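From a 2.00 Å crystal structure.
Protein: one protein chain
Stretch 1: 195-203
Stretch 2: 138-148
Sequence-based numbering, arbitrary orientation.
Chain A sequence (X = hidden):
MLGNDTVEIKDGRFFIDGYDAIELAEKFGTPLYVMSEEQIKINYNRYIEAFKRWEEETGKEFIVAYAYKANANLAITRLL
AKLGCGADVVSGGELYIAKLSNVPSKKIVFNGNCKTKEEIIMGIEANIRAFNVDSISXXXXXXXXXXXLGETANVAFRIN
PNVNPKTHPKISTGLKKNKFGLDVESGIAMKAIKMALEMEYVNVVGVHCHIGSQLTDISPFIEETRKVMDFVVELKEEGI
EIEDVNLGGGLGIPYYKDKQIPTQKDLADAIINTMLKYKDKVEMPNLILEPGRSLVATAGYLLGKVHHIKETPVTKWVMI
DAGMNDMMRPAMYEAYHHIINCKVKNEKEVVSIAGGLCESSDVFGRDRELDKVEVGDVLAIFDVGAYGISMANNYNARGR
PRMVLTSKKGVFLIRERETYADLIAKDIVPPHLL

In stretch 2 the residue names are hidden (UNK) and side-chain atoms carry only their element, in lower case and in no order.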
ATOM      1  N   MET A 195      16.415 -21.308 -27.885  1.00 14.00           N
ATOM      2  CA  MET A 195      15.165 -21.060 -28.624  1.00 15.49           C
ATOM      3  C   MET A 195      15.225 -19.690 -29.283  1.00 15.78           C
ATOM      4  O   MET A 195      14.874 -19.525 -30.464  1.00 15.56           O
ATOM      5  CB  MET A 195      13.940 -21.095 -27.675  1.00 15.80           C
ATOM      6  CG  MET A 195      13.601 -22.504 -27.192  1.00 19.37           C
ATOM      7  SD  MET A 195      12.018 -22.544 -26.280  1.00 26.17           S
ATOM      8  CE  MET A 195      11.049 -21.242 -27.197  1.00 17.13           C
ATOM      9  N   ALA A 196      15.666 -18.671 -28.531  1.00 14.97           N
ATOM     10  CA  ALA A 196      15.719 -17.336 -29.113  1.00 15.35           C
ATOM     11  C   ALA A 196      16.674 -17.271 -30.301  1.00 15.48           C
ATOM     12  O   ALA A 196      16.434 -16.515 -31.231  1.00 14.33           O
ATOM     13  CB  ALA A 196      16.169 -16.277 -28.048  1.00 13.70           C
ATOM     14  N   LEU A 197      17.770 -18.017 -30.254  1.00 16.06           N
ATOM     15  CA  LEU A 197      18.719 -17.944 -31.387  1.00 17.86           C
ATOM     16  C   LEU A 197      18.114 -18.538 -32.665  1.00 18.23           C
ATOM     17  O   LEU A 197      18.539 -18.177 -33.756  1.00 18.82           O
ATOM     18  CB  LEU A 197      20.024 -18.659 -31.032  1.00 17.48           C
ATOM     19  CG  LEU A 197      20.794 -17.922 -29.926  1.00 17.82           C
ATOM     20  CD1 LEU A 197      21.849 -18.817 -29.318  1.00 19.90           C
ATOM     21  CD2 LEU A 197      21.399 -16.704 -30.470  1.00 15.16           C
ATOM     22  N   GLU A 198      17.134 -19.426 -32.525  1.00 20.33           N
ATOM     23  CA  GLU A 198      16.452 -20.021 -33.676  1.00 22.62           C
ATOM     24  C   GLU A 198      15.294 -19.130 -34.134  1.00 24.15           C
ATOM     25  O   GLU A 198      14.839 -19.230 -35.262  1.00 24.22           O
ATOM     26  CB  GLU A 198      15.932 -21.426 -33.351  1.00 26.25           C
ATOM     27  CG  GLU A 198      17.076 -22.405 -33.030  1.00 33.40           C
ATOM     28  CD  GLU A 198      18.299 -22.269 -33.996  1.00 38.70           C
ATOM     29  OE1 GLU A 198      18.182 -22.709 -35.168  1.00 39.80           O
ATOM     30  OE2 GLU A 198      19.386 -21.718 -33.581  1.00 41.20           O
ATOM     31  N   MET A 199      14.829 -18.223 -33.278  1.00 22.45           N
ATOM     32  CA  MET A 199      13.732 -17.341 -33.684  1.00 21.47           C
ATOM     33  C   MET A 199      14.251 -16.296 -34.658  1.00 21.81           C
ATOM     34  O   MET A 199      15.388 -15.891 -34.552  1.00 22.84           O
ATOM     35  CB  MET A 199      13.140 -16.658 -32.459  1.00 19.28           C
ATOM     36  CG  MET A 199      12.289 -17.604 -31.698  1.00 18.12           C
ATOM     37  SD  MET A 199      11.905 -16.895 -30.114  1.00 18.22           S
ATOM     38  CE  MET A 199      10.836 -18.127 -29.546  1.00 17.28           C
ATOM     39  N   GLU A 200      13.410 -15.831 -35.586  1.00 20.78           N
ATOM     40  CA  GLU A 200      13.863 -14.860 -36.563  1.00 21.09           C
ATOM     41  C   GLU A 200      13.660 -13.426 -36.201  1.00 20.28           C
ATOM     42  O   GLU A 200      14.236 -12.557 -36.857  1.00 22.60           O
ATOM     43  CB  GLU A 200      13.155 -15.117 -37.899  1.00 23.83           C
ATOM     44  CG  GLU A 200      13.187 -16.590 -38.263  1.00 30.29           C
ATOM     45  CD  GLU A 200      12.634 -16.885 -39.684  1.00 35.73           C
ATOM     46  OE1 GLU A 200      11.478 -16.463 -39.997  1.00 37.98           O
ATOM     47  OE2 GLU A 200      13.363 -17.534 -40.474  1.00 38.20           O
ATOM     48  N   TYR A 201      12.856 -13.135 -35.180  1.00 18.41           N
ATOM     49  CA  TYR A 201      12.595 -11.734 -34.867  1.00 17.26           C
ATOM     50  C   TYR A 201      13.130 -11.210 -33.549  1.00 16.11           C
ATOM     51  O   TYR A 201      12.651 -10.207 -33.071  1.00 15.53           O
ATOM     52  CB  TYR A 201      11.064 -11.439 -34.976  1.00 18.74           C
ATOM     53  CG  TYR A 201      10.483 -11.900 -36.309  1.00 21.77           C
ATOM     54  CD1 TYR A 201      10.145 -13.227 -36.507  1.00 22.84           C
ATOM     55  CD2 TYR A 201      10.397 -11.029 -37.394  1.00 22.77           C
ATOM     56  CE1 TYR A 201       9.743 -13.684 -37.769  1.00 27.12           C
ATOM     57  CE2 TYR A 201       9.990 -11.473 -38.653  1.00 26.20           C
ATOM     58  CZ  TYR A 201       9.672 -12.799 -38.827  1.00 26.42           C
ATOM     59  OH  TYR A 201       9.268 -13.292 -40.066  1.00 30.93           O
ATOM     60  N   VAL A 202      14.118 -11.881 -32.965  1.00 16.72           N
ATOM     61  CA  VAL A 202      14.691 -11.370 -31.703  1.00 16.27           C
ATOM     62  C   VAL A 202      16.197 -11.460 -31.912  1.00 16.95           C
ATOM     63  O   VAL A 202      16.669 -12.253 -32.730  1.00 17.44           O
ATOM     64  CB  VAL A 202      14.253 -12.183 -30.411  1.00 15.09           C
ATOM     65  CG1 VAL A 202      12.697 -12.168 -30.259  1.00 13.21           C
ATOM     66  CG2 VAL A 202      14.777 -13.659 -30.469  1.00 14.56           C
ATOM     67  N   ASN A 203      16.911 -10.635 -31.157  1.00 17.38           N
ATOM     68  CA  ASN A 203      18.338 -10.508 -31.181  1.00 17.19           C
ATOM     69  C   ASN A 203      18.810 -10.630 -29.727  1.00 17.06           C
ATOM     70  O   ASN A 203      18.494  -9.752 -28.900  1.00 16.42           O
ATOM     71  CB  ASN A 203      18.676  -9.120 -31.752  1.00 19.94           C
ATOM     72  CG  ASN A 203      20.138  -8.776 -31.649  1.00 21.63           C
ATOM     73  OD1 ASN A 203      20.494  -7.733 -31.068  1.00 25.65           O
ATOM     74  ND2 ASN A 203      20.982  -9.608 -32.204  1.00 21.28           N
ATOM     75  N   UNK A 138       7.098 -15.390 -22.338  1.00 11.84           N
ATOM     76  CA  UNK A 138       7.377 -13.997 -22.743  1.00 11.95           C
ATOM     77  C   UNK A 138       8.240 -13.966 -24.026  1.00 11.45           C
ATOM     78  O   UNK A 138       7.979 -13.198 -24.961  1.00 12.11           O
ATOM     79  c   UNK A 138       9.405 -11.099 -21.019  1.00 13.90           C
ATOM     80  c   UNK A 138       8.526 -11.778 -22.052  1.00 14.06           C
ATOM     81  c   UNK A 138       8.094 -13.216 -21.609  1.00 14.16           C
ATOM     82  o   UNK A 138       9.342 -11.518 -19.832  1.00 12.64           O
ATOM     83  o   UNK A 138      10.132 -10.146 -21.403  1.00 12.86           O
ATOM     84  N   UNK A 139       9.288 -14.795 -24.081  1.00 11.28           N
ATOM     85  CA  UNK A 139      10.143 -14.818 -25.283  1.00 11.79           C
ATOM     86  C   UNK A 139       9.266 -15.074 -26.536  1.00 11.12           C
ATOM     87  O   UNK A 139       9.402 -14.361 -27.547  1.00 11.13           O
ATOM     88  c   UNK A 139      11.235 -15.935 -25.204  1.00 12.30           C
ATOM     89  c   UNK A 139      12.969 -14.871 -26.724  1.00 13.45           C
ATOM     90  c   UNK A 139      12.080 -16.098 -26.500  1.00 12.05           C
ATOM     91  c   UNK A 139      12.958 -17.369 -26.426  1.00 10.52           C
ATOM     92  N   UNK A 140       8.387 -16.071 -26.457  1.00 10.35           N
ATOM     93  CA  UNK A 140       7.497 -16.410 -27.594  1.00 11.56           C
ATOM     94  C   UNK A 140       6.616 -15.198 -27.964  1.00 11.10           C
ATOM     95  O   UNK A 140       6.525 -14.804 -29.144  1.00 10.95           O
ATOM     96  c   UNK A 140       5.546 -18.008 -28.379  1.00 12.52           C
ATOM     97  c   UNK A 140       6.924 -20.180 -26.652  1.00 14.13           C
ATOM     98  c   UNK A 140       6.646 -17.710 -27.259  1.00 12.68           C
ATOM     99  c   UNK A 140       7.613 -18.916 -27.129  1.00 12.75           C
ATOM    100  N   UNK A 141       6.042 -14.542 -26.966  1.00 11.18           N
ATOM    101  CA  UNK A 141       5.202 -13.393 -27.249  1.00 12.99           C
ATOM    102  C   UNK A 141       5.995 -12.256 -27.867  1.00 12.83           C
ATOM    103  O   UNK A 141       5.537 -11.565 -28.807  1.00 11.78           O
ATOM    104  c   UNK A 141       2.567 -11.722 -27.083  1.00 18.52           C
ATOM    105  c   UNK A 141       3.731 -11.592 -26.081  1.00 17.89           C
ATOM    106  c   UNK A 141       3.164 -11.216 -24.690  1.00 16.13           C
ATOM    107  c   UNK A 141       4.481 -12.938 -25.957  1.00 15.01           C
ATOM    108  N   UNK A 142       7.221 -12.036 -27.389  1.00 12.68           N
ATOM    109  CA  UNK A 142       8.018 -10.949 -27.966  1.00 10.08           C
ATOM    110  C   UNK A 142       8.372 -11.249 -29.440  1.00 12.07           C
ATOM    111  O   UNK A 142       8.303 -10.357 -30.307  1.00 10.63           O
ATOM    112  c   UNK A 142      10.323  -9.905 -27.980  1.00 11.13           C
ATOM    113  c   UNK A 142       9.067 -10.111 -25.795  1.00 10.58           C
ATOM    114  c   UNK A 142      10.305 -10.204 -24.800  1.00  7.19           C
ATOM    115  c   UNK A 142       9.363 -10.748 -27.182  1.00 10.82           C
ATOM    116  N   UNK A 143       8.775 -12.490 -29.724  1.00 11.45           N
ATOM    117  CA  UNK A 143       9.167 -12.833 -31.101  1.00 13.07           C
ATOM    118  C   UNK A 143       7.901 -12.709 -32.019  1.00 13.15           C
ATOM    119  O   UNK A 143       7.986 -12.199 -33.128  1.00 13.60           O
ATOM    120  n   UNK A 143      11.145 -14.075 -33.082  1.00  9.18           N
ATOM    121  o   UNK A 143       9.544 -15.660 -33.023  1.00 17.38           O
ATOM    122  c   UNK A 143      10.136 -14.720 -32.493  1.00 15.36           C
ATOM    123  c   UNK A 143       9.724 -14.273 -31.124  1.00 13.70           C
ATOM    124  N   UNK A 144       6.744 -13.176 -31.539  1.00 14.42           N
ATOM    125  CA  UNK A 144       5.511 -13.083 -32.341  1.00 15.22           C
ATOM    126  C   UNK A 144       5.125 -11.601 -32.561  1.00 15.43           C
ATOM    127  O   UNK A 144       4.702 -11.208 -33.646  1.00 14.07           O
ATOM    128  o   UNK A 144       2.765 -15.269 -29.970  1.00 34.57           O
ATOM    129  o   UNK A 144       3.352 -17.287 -30.697  1.00 33.93           O
ATOM    130  c   UNK A 144       4.370 -15.355 -31.776  1.00 25.88           C
ATOM    131  c   UNK A 144       4.358 -13.816 -31.640  1.00 16.91           C
ATOM    132  c   UNK A 144       3.429 -16.024 -30.746  1.00 31.18           C
ATOM    133  N   UNK A 145       5.276 -10.766 -31.532  1.00 14.31           N
ATOM    134  CA  UNK A 145       4.923  -9.348 -31.660  1.00 14.34           C
ATOM    135  C   UNK A 145       5.886  -8.602 -32.584  1.00 15.49           C
ATOM    136  O   UNK A 145       5.476  -7.768 -33.437  1.00 15.10           O
ATOM    137  c   UNK A 145       4.466  -7.252 -30.338  1.00 15.48           C
ATOM    138  o   UNK A 145       3.938  -9.455 -29.479  1.00 14.31           O
ATOM    139  c   UNK A 145       4.880  -8.710 -30.255  1.00 13.46           C
ATOM    140  N   UNK A 146       7.173  -8.896 -32.427  1.00 14.41           N
ATOM    141  CA  UNK A 146       8.194  -8.298 -33.286  1.00 14.29           C
ATOM    142  C   UNK A 146       7.856  -8.708 -34.744  1.00 14.88           C
ATOM    143  O   UNK A 146       7.970  -7.899 -35.675  1.00 14.48           O
ATOM    144  c   UNK A 146       9.618  -8.858 -32.877  1.00 12.49           C
ATOM    145  N   UNK A 147       7.497  -9.974 -34.943  1.00 16.19           N
ATOM    146  CA  UNK A 147       7.131 -10.445 -36.301  1.00 17.15           C
ATOM    147  C   UNK A 147       5.920  -9.608 -36.825  1.00 16.73           C
ATOM    148  O   UNK A 147       5.937  -9.140 -37.970  1.00 16.28           O
ATOM    149  c   UNK A 147       5.702 -13.869 -37.441  1.00 24.19           C
ATOM    150  c   UNK A 147       6.723 -11.908 -36.271  1.00 16.79           C
ATOM    151  n   UNK A 147       4.925 -16.058 -38.421  1.00 25.79           N
ATOM    152  c   UNK A 147       5.481 -14.677 -38.763  1.00 25.04           C
ATOM    153  c   UNK A 147       6.284 -12.469 -37.639  1.00 19.73           C
ATOM    154  N   UNK A 148       4.911  -9.378 -35.978  1.00 15.54           N
ATOM    155  CA  UNK A 148       3.759  -8.591 -36.431  1.00 16.66           C
ATOM    156  C   UNK A 148       4.131  -7.154 -36.847  1.00 17.58           C
ATOM    157  O   UNK A 148       3.613  -6.612 -37.838  1.00 17.20           O
ATOM    158  o   UNK A 148      -0.173 -10.434 -34.340  1.00 22.57           O
ATOM    159  c   UNK A 148       2.029  -9.939 -35.162  1.00 20.34           C
ATOM    160  c   UNK A 148       2.675  -8.579 -35.346  1.00 16.70           C
ATOM    161  o   UNK A 148       1.259  -9.390 -32.980  1.00 23.64           O
ATOM    162  c   UNK A 148       0.958  -9.927 -34.089  1.00 23.18           C
TER

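Position 138 carries three side-chain carbons, the third bearing two oxygens, and is out of reach of stretch 1. A carboxylate on a two-carbon stem makes it Glu138; both oxygens are hydrogen-bonded elsewhere in the structure.

Position 139 has four carbons, forked at the second. One branch end lies 3.7 Å from Ala196 CB, and the fork carbon lies 3.7 Å from Met199 SD. A fork one carbon beyond CB identifies Leu139; its CD1 is the atom near Ala196 CB, and its CD2 lies 4.1 Å from Met195 CB.

Position 140 also has four carbons, but forked at the first, with one arm two carbons long. The first carbon of that arm is 4.1 Å from Met195 CE and 4.1 Å from Met199 CE, so both methionine tips converge on it. This is Ile140, and the carbon is its CG1.

Position 141 repeats the fork at the second of four carbons and is out of reach of stretch 1, giving Leu141.

Position 142 has four carbons, forked at the first, one arm two carbons long. The shorter arm lies 4.0 Å from Val202 CG1; this is Ile142, and the atom is CG2.

Position 143 has two carbons, the second carrying one oxygen and one nitrogen. The modelled nitrogen sits 2.9 Å from Tyr201 N. The amide makes this Asn143, but it is probably turned over; turned back, it may accept a hydrogen bond there.

Position 144, with three carbons and two terminal oxygens, has a CA-to-CB bond that points away from stretch 1; it is Glu144.

Position 145 has one carbon bearing an oxygen and a carbon, and its CA-to-CB bond points away from stretch 1. This defines Thr145, whose OG1 donates to Leu141 O at 2.7 Å within the helix.

Position 146 has a single carbon, 3.6 Å from Tyr201 CB and 3.3 Å from Tyr201 O, a close approach to the backbone. It is Ala146.

Position 147 has four carbons in a row ending in nitrogen. Its CB stands 3.6 Å from the centroid of the Tyr201 ring, 9° off the normal, a CH-pi contact over the face. This is Lys147; all four chi angles are t, and the chain's end leads away.

Position 148 shows three carbons and two terminal oxygens, and its CA-to-CB bond points away from stretch 1: Glu148.

The contact therefore falls on recurring turns of one helix. Leu139 packs among Met195, Ala196, Met199 and Val202, while Tyr201 spans Asn143, Ala146 and Lys147, covering the aliphatic base of the lysine. The two stretches bury 531 Å² in total, with eight apolar side-chain pairs and the Lys147-Tyr201 CH-pi contact marking the packing as largely apolar.

Stretch 2 138-148: ELILINETAKE
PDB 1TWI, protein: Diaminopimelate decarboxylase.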